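Local coordinates for protein HAD superfamily hydrolase (Brucella suis biovar 1, PDB 6NQ4) that probably acts as a phosphatase of the haloacid dehalogenase superfamily, hydrolysing phosphate esters at a metal-dependent active site, at residues T70-H81 / A97-D106. Sequence-based numbering, arbitrary orientation.
Sequences TIILVTNSPRPH and AYDRVVTSGD. With PO4 (phosphate ion), chain G.
One carboxylate oxygen, Asp-106 OD1, takes two hydrogen bonds from His-81, showing how the start of helix 81-90 can be tied to the first turn of helix 104-114. His-81 N reaches Asp-106 OD1 at 2.9 Å, on the syn side but tilted out of the carboxylate plane, whereas ND1, with OD1 close to the imidazole plane, comes from above the opposite face. Ring and carboxylate planes stand 67° apart. Asp-106 OD2 receives Thr-103 N at 2.9 Å, half of a capping box. A chi1 of 76° sets Thr-103 OG1 between its backbone N and carbonyl carbon, where it accepts from Asp-106 N, completing the box, while donating to Arg-79 O at 2.7 Å. Ile-71 N bonds Asp-99 OD2 at 2.9 Å on its anti side, somewhat out of plane; Asp-99 OD1 forms a salt bridge with Arg-65.

Between these ends runs a parallel ladder, including Val-102 N to Leu-73 O at 2.8 Å, continued by Ser-104 N to Thr-75 O. On one face of the sheet Ile-72 CG2 meets Val-102 CG2 at 3.8 Å, and helix 218-232 covers Ile-72. On the other, Leu-73 lays CG and CD1 against Tyr-98 CB, while Thr-75 and Thr-103 run side by side with their methyls touching.

Thr-75 OG1, swung away from its own N by a chi1 of 173°, donates at 2.7 Å to O2 of a phosphate ion, probably from the crystallisation liquor; Asn-76 N, Lys-215 NZ and Trp-44 N also bond it. Strands 70-75 and 100-103, linked through helix 81-90, form a beta-alpha-beta crossover of the Rossmann-like HAD core, its Thr-75 end consistent with the family's phosphate-binding motif II.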
ATOM      1  N   THR A  70       2.639   0.263  19.776  1.00 19.76           N
ATOM      2  CA  THR A  70       3.270   1.001  18.682  1.00 18.81           C
ATOM      3  C   THR A  70       2.436   0.845  17.410  1.00 17.97           C
ATOM      4  O   THR A  70       2.033  -0.270  17.064  1.00 19.88           O
ATOM      5  CB  THR A  70       4.692   0.482  18.449  1.00 20.13           C
ATOM      6  OG1 THR A  70       5.435   0.619  19.662  1.00 21.24           O
ATOM      7  CG2 THR A  70       5.409   1.273  17.357  1.00 20.19           C
ATOM      8  N   ILE A  71       2.180   1.955  16.709  1.00 17.35           N
ATOM      9  CA  ILE A  71       1.351   1.951  15.500  1.00 18.19           C
ATOM     10  C   ILE A  71       2.231   2.270  14.296  1.00 17.40           C
ATOM     11  O   ILE A  71       2.771   3.377  14.185  1.00 17.22           O
ATOM     12  CB  ILE A  71       0.216   2.985  15.573  1.00 19.31           C
ATOM     13  CG1 ILE A  71      -0.675   2.776  16.799  1.00 22.16           C
ATOM     14  CG2 ILE A  71      -0.620   2.943  14.288  1.00 20.71           C
ATOM     15  CD1 ILE A  71      -1.309   1.430  16.898  1.00 23.50           C
ATOM     16  N   ILE A  72       2.335   1.324  13.371  1.00 16.61           N
ATOM     17  CA  ILE A  72       2.936   1.578  12.070  1.00 15.36           C
ATOM     18  C   ILE A  72       1.801   1.598  11.065  1.00 14.84           C
ATOM     19  O   ILE A  72       1.106   0.592  10.903  1.00 16.77           O
ATOM     20  CB  ILE A  72       3.955   0.494  11.676  1.00 17.30           C
ATOM     21  CG1 ILE A  72       4.915   0.168  12.825  1.00 19.12           C
ATOM     22  CG2 ILE A  72       4.698   0.908  10.389  1.00 17.92           C
ATOM     23  CD1 ILE A  72       5.815   1.299  13.296  1.00 18.56           C
ATOM     24  N   LEU A  73       1.633   2.712  10.359  1.00 14.58           N
ATOM     25  CA  LEU A  73       0.692   2.720   9.247  1.00 14.75           C
ATOM     26  C   LEU A  73       1.415   2.158   8.030  1.00 14.95           C
ATOM     27  O   LEU A  73       2.503   2.629   7.680  1.00 17.87           O
ATOM     28  CB  LEU A  73       0.184   4.132   8.981  1.00 16.22           C
ATOM     29  CG  LEU A  73      -0.537   4.778  10.169  1.00 16.53           C
ATOM     30  CD1 LEU A  73      -1.049   6.162   9.776  1.00 19.57           C
ATOM     31  CD2 LEU A  73      -1.673   3.888  10.638  1.00 19.59           C
ATOM     32  N   VAL A  74       0.862   1.113   7.424  1.00 14.94           N
ATOM     33  CA  VAL A  74       1.509   0.395   6.335  1.00 15.00           C
ATOM     34  C   VAL A  74       0.567   0.485   5.140  1.00 14.26           C
ATOM     35  O   VAL A  74      -0.549  -0.054   5.179  1.00 16.97           O
ATOM     36  CB  VAL A  74       1.789  -1.067   6.717  1.00 15.74           C
ATOM     37  CG1 VAL A  74       2.479  -1.809   5.570  1.00 17.97           C
ATOM     38  CG2 VAL A  74       2.636  -1.145   8.011  1.00 18.20           C
ATOM     39  N   THR A  75       0.994   1.182   4.092  1.00 13.48           N
ATOM     40  CA  THR A  75       0.119   1.518   2.983  1.00 13.57           C
ATOM     41  C   THR A  75       0.792   1.216   1.657  1.00 13.55           C
ATOM     42  O   THR A  75       2.003   1.367   1.510  1.00 14.23           O
ATOM     43  CB  THR A  75      -0.263   3.027   3.030  1.00 15.58           C
ATOM     44  OG1 THR A  75      -0.997   3.386   1.855  1.00 15.64           O
ATOM     45  CG2 THR A  75       0.966   3.923   3.119  1.00 17.58           C
ATOM     46  N   ASN A  76      -0.003   0.799   0.684  1.00 13.94           N
ATOM     47  CA  ASN A  76       0.513   0.577  -0.667  1.00 13.80           C
ATOM     48  C   ASN A  76       0.689   1.857  -1.497  1.00 14.48           C
ATOM     49  O   ASN A  76       1.004   1.763  -2.690  1.00 14.82           O
ATOM     50  CB  ASN A  76      -0.335  -0.457  -1.419  1.00 15.08           C
ATOM     51  CG  ASN A  76       0.152  -1.873  -1.168  1.00 14.66           C
ATOM     52  OD1 ASN A  76       1.228  -2.069  -0.582  1.00 15.42           O
ATOM     53  ND2 ASN A  76      -0.593  -2.864  -1.630  1.00 15.64           N
ATOM     54  N   SER A  77       0.514   3.040  -0.917  1.00 13.99           N
ATOM     55  CA  SER A  77       0.803   4.262  -1.652  1.00 13.58           C
ATOM     56  C   SER A  77       2.176   4.170  -2.313  1.00 13.54           C
ATOM     57  O   SER A  77       3.145   3.747  -1.659  1.00 14.54           O
ATOM     58  CB  SER A  77       0.809   5.455  -0.704  1.00 14.96           C
ATOM     59  OG  SER A  77       1.190   6.621  -1.418  1.00 15.76           O
ATOM     60  N   PRO A  78       2.303   4.569  -3.580  1.00 13.90           N
ATOM     61  CA  PRO A  78       3.619   4.608  -4.229  1.00 14.28           C
ATOM     62  C   PRO A  78       4.446   5.801  -3.808  1.00 14.14           C
ATOM     63  O   PRO A  78       5.603   5.908  -4.243  1.00 16.11           O
ATOM     64  CB  PRO A  78       3.250   4.722  -5.713  1.00 16.24           C
ATOM     65  CG  PRO A  78       1.988   5.540  -5.690  1.00 15.46           C
ATOM     66  CD  PRO A  78       1.230   5.039  -4.482  1.00 14.98           C
ATOM     67  N   ARG A  79       3.874   6.741  -3.031  1.00 13.81           N
ATOM     68  CA  ARG A  79       4.670   7.884  -2.607  1.00 14.83           C
ATOM     69  C   ARG A  79       5.515   7.515  -1.397  1.00 15.02           C
ATOM     70  O   ARG A  79       5.097   6.713  -0.562  1.00 15.77           O
ATOM     71  CB  ARG A  79       3.768   9.058  -2.261  1.00 17.26           C
ATOM     72  CG  ARG A  79       3.305   9.812  -3.523  1.00 18.97           C
ATOM     73  CD  ARG A  79       2.259  10.861  -3.173  1.00 19.49           C
ATOM     74  NE  ARG A  79       0.993  10.205  -2.864  1.00 19.74           N
ATOM     75  CZ  ARG A  79       0.188  10.517  -1.852  1.00 19.73           C
ATOM     76  NH1 ARG A  79       0.497  11.486  -0.994  1.00 19.82           N
ATOM     77  NH2 ARG A  79      -0.937   9.818  -1.687  1.00 20.59           N
ATOM     78  N   PRO A  80       6.713   8.084  -1.279  1.00 14.46           N
ATOM     79  CA  PRO A  80       7.471   7.923  -0.034  1.00 15.63           C
ATOM     80  C   PRO A  80       6.681   8.447   1.151  1.00 14.69           C
ATOM     81  O   PRO A  80       5.812   9.312   1.020  1.00 15.41           O
ATOM     82  CB  PRO A  80       8.727   8.763  -0.283  1.00 17.57           C
ATOM     83  CG  PRO A  80       8.871   8.751  -1.790  1.00 18.53           C
ATOM     84  CD  PRO A  80       7.465   8.859  -2.287  1.00 16.67           C
ATOM     85  N   HIS A  81       7.008   7.917   2.322  1.00 13.89           N
ATOM     86  CA  HIS A  81       6.254   8.240   3.529  1.00 13.96           C
ATOM     87  C   HIS A  81       6.059   9.731   3.811  1.00 15.28           C
ATOM     88  O   HIS A  81       4.975  10.085   4.308  1.00 15.11           O
ATOM     89  CB  HIS A  81       6.813   7.493   4.758  1.00 16.28           C
ATOM     90  CG  HIS A  81       8.180   7.950   5.172  1.00 18.53           C
ATOM     91  ND1 HIS A  81       9.335   7.451   4.606  1.00 20.66           N
ATOM     92  CD2 HIS A  81       8.577   8.885   6.073  1.00 20.73           C
ATOM     93  CE1 HIS A  81      10.383   8.042   5.154  1.00 22.39           C
ATOM     94  NE2 HIS A  81       9.952   8.910   6.054  1.00 22.54           N
ATOM     95  N   ALA A  97      -1.669   9.873  16.410  1.00 20.17           N
ATOM     96  CA  ALA A  97      -2.394   8.640  16.114  1.00 20.22           C
ATOM     97  C   ALA A  97      -1.502   7.522  15.592  1.00 19.08           C
ATOM     98  O   ALA A  97      -1.981   6.398  15.411  1.00 21.01           O
ATOM     99  CB  ALA A  97      -3.518   8.896  15.101  1.00 21.22           C
ATOM    100  N   TYR A  98      -0.229   7.792  15.329  1.00 17.12           N
ATOM    101  CA  TYR A  98       0.645   6.767  14.784  1.00 16.79           C
ATOM    102  C   TYR A  98       2.076   7.080  15.189  1.00 16.74           C
ATOM    103  O   TYR A  98       2.403   8.210  15.573  1.00 19.06           O
ATOM    104  CB  TYR A  98       0.490   6.678  13.245  1.00 16.91           C
ATOM    105  CG  TYR A  98       0.778   7.993  12.537  1.00 16.66           C
ATOM    106  CD1 TYR A  98      -0.221   8.947  12.369  1.00 16.76           C
ATOM    107  CD2 TYR A  98       2.054   8.289  12.060  1.00 18.21           C
ATOM    108  CE1 TYR A  98       0.046  10.163  11.744  1.00 18.33           C
ATOM    109  CE2 TYR A  98       2.328   9.489  11.445  1.00 17.82           C
ATOM    110  CZ  TYR A  98       1.332  10.431  11.287  1.00 17.69           C
ATOM    111  OH  TYR A  98       1.625  11.627  10.655  1.00 20.29           O
ATOM    112  N   ASP A  99       2.933   6.067  15.098  1.00 17.82           N
ATOM    113  CA  ASP A  99       4.357   6.250  15.344  1.00 17.65           C
ATOM    114  C   ASP A  99       5.152   6.460  14.069  1.00 18.09           C
ATOM    115  O   ASP A  99       6.041   7.320  14.040  1.00 20.90           O
ATOM    116  CB  ASP A  99       4.915   5.042  16.101  1.00 18.78           C
ATOM    117  CG  ASP A  99       4.404   4.977  17.523  1.00 20.56           C
ATOM    118  OD1 ASP A  99       5.074   5.558  18.405  1.00 23.93           O
ATOM    119  OD2 ASP A  99       3.322   4.382  17.749  1.00 20.02           O
ATOM    120  N   ARG A 100       4.831   5.722  13.008  1.00 16.78           N
ATOM    121  CA  ARG A 100       5.581   5.816  11.764  1.00 17.63           C
ATOM    122  C   ARG A 100       4.697   5.346  10.623  1.00 15.61           C
ATOM    123  O   ARG A 100       3.747   4.582  10.835  1.00 16.63           O
ATOM    124  CB  ARG A 100       6.886   5.004  11.816  1.00 23.02           C
ATOM    125  CG  ARG A 100       8.084   5.866  11.447  1.00 33.25           C
ATOM    126  CD  ARG A 100       9.389   5.111  11.414  1.00 37.17           C
ATOM    127  NE  ARG A 100      10.204   5.360  12.592  1.00 41.74           N
ATOM    128  CZ  ARG A 100      11.361   4.751  12.807  1.00 43.36           C
ATOM    129  NH1 ARG A 100      12.069   5.013  13.899  1.00 45.31           N
ATOM    130  NH2 ARG A 100      11.800   3.869  11.918  1.00 43.77           N
ATOM    131  N   VAL A 101       5.012   5.838   9.415  1.00 15.37           N
ATOM    132  CA  VAL A 101       4.374   5.404   8.173  1.00 14.91           C
ATOM    133  C   VAL A 101       5.409   4.674   7.334  1.00 15.61           C
ATOM    134  O   VAL A 101       6.541   5.161   7.179  1.00 17.16           O
ATOM    135  CB  VAL A 101       3.809   6.607   7.395  1.00 15.89           C
ATOM    136  CG1 VAL A 101       3.211   6.152   6.061  1.00 17.29           C
ATOM    137  CG2 VAL A 101       2.741   7.322   8.220  1.00 17.88           C
ATOM    138  N   VAL A 102       5.040   3.498   6.821  1.00 13.84           N
ATOM    139  CA  VAL A 102       5.850   2.747   5.867  1.00 14.34           C
ATOM    140  C   VAL A 102       5.013   2.531   4.621  1.00 12.68           C
ATOM    141  O   VAL A 102       3.897   2.015   4.706  1.00 15.34           O
ATOM    142  CB  VAL A 102       6.308   1.402   6.459  1.00 15.85           C
ATOM    143  CG1 VAL A 102       6.988   0.559   5.391  1.00 19.01           C
ATOM    144  CG2 VAL A 102       7.250   1.635   7.650  1.00 17.71           C
ATOM    145  N   THR A 103       5.540   2.924   3.470  1.00 13.23           N
ATOM    146  CA  THR A 103       4.782   2.851   2.228  1.00 12.90           C
ATOM    147  C   THR A 103       5.420   1.876   1.250  1.00 14.00           C
ATOM    148  O   THR A 103       6.620   1.578   1.304  1.00 14.18           O
ATOM    149  CB  THR A 103       4.627   4.217   1.544  1.00 13.51           C
ATOM    150  OG1 THR A 103       5.872   4.566   0.902  1.00 13.67           O
ATOM    151  CG2 THR A 103       4.227   5.300   2.518  1.00 14.40           C
ATOM    152  N   SER A 104       4.602   1.424   0.294  1.00 13.74           N
ATOM    153  CA  SER A 104       5.140   0.642  -0.813  1.00 13.03           C
ATOM    154  C   SER A 104       6.187   1.443  -1.583  1.00 14.46           C
ATOM    155  O   SER A 104       7.227   0.903  -1.967  1.00 15.71           O
ATOM    156  CB  SER A 104       3.983   0.189  -1.717  1.00 13.79           C
ATOM    157  OG  SER A 104       4.463  -0.532  -2.836  1.00 17.38           O
ATOM    158  N   GLY A 105       5.952   2.752  -1.774  1.00 14.61           N
ATOM    159  CA  GLY A 105       6.963   3.600  -2.395  1.00 15.65           C
ATOM    160  C   GLY A 105       8.302   3.520  -1.682  1.00 14.07           C
ATOM    161  O   GLY A 105       9.362   3.433  -2.328  1.00 16.18           O
ATOM    162  N   ASP A 106       8.282   3.555  -0.339  1.00 14.29           N
ATOM    163  CA  ASP A 106       9.529   3.484   0.428  1.00 14.97           C
ATOM    164  C   ASP A 106      10.334   2.238   0.057  1.00 14.99           C
ATOM    165  O   ASP A 106      11.541   2.312  -0.204  1.00 17.23           O
ATOM    166  CB  ASP A 106       9.217   3.402   1.922  1.00 15.28           C
ATOM    167  CG  ASP A 106       8.675   4.697   2.525  1.00 16.63           C
ATOM    168  OD1 ASP A 106       8.978   5.797   2.033  1.00 17.88           O
ATOM    169  OD2 ASP A 106       7.964   4.594   3.558  1.00 17.74           O
TER
HETATM  170  P   PO4 G 305      -3.680   1.081   1.245  0.85 18.16           P
HETATM  171  O1  PO4 G 305      -5.044   0.480   1.585  0.85 19.60           O
HETATM  172  O2  PO4 G 305      -3.407   2.300   2.107  0.85 16.10           O
HETATM  173  O3  PO4 G 305      -3.950   1.521  -0.206  0.85 21.39           O
HETATM  174  O4  PO4 G 305      -2.604   0.022   1.265  0.85 17.76           O
HETATM  175  O   HOH W   1       5.139   3.370  20.485  1.00 27.77           O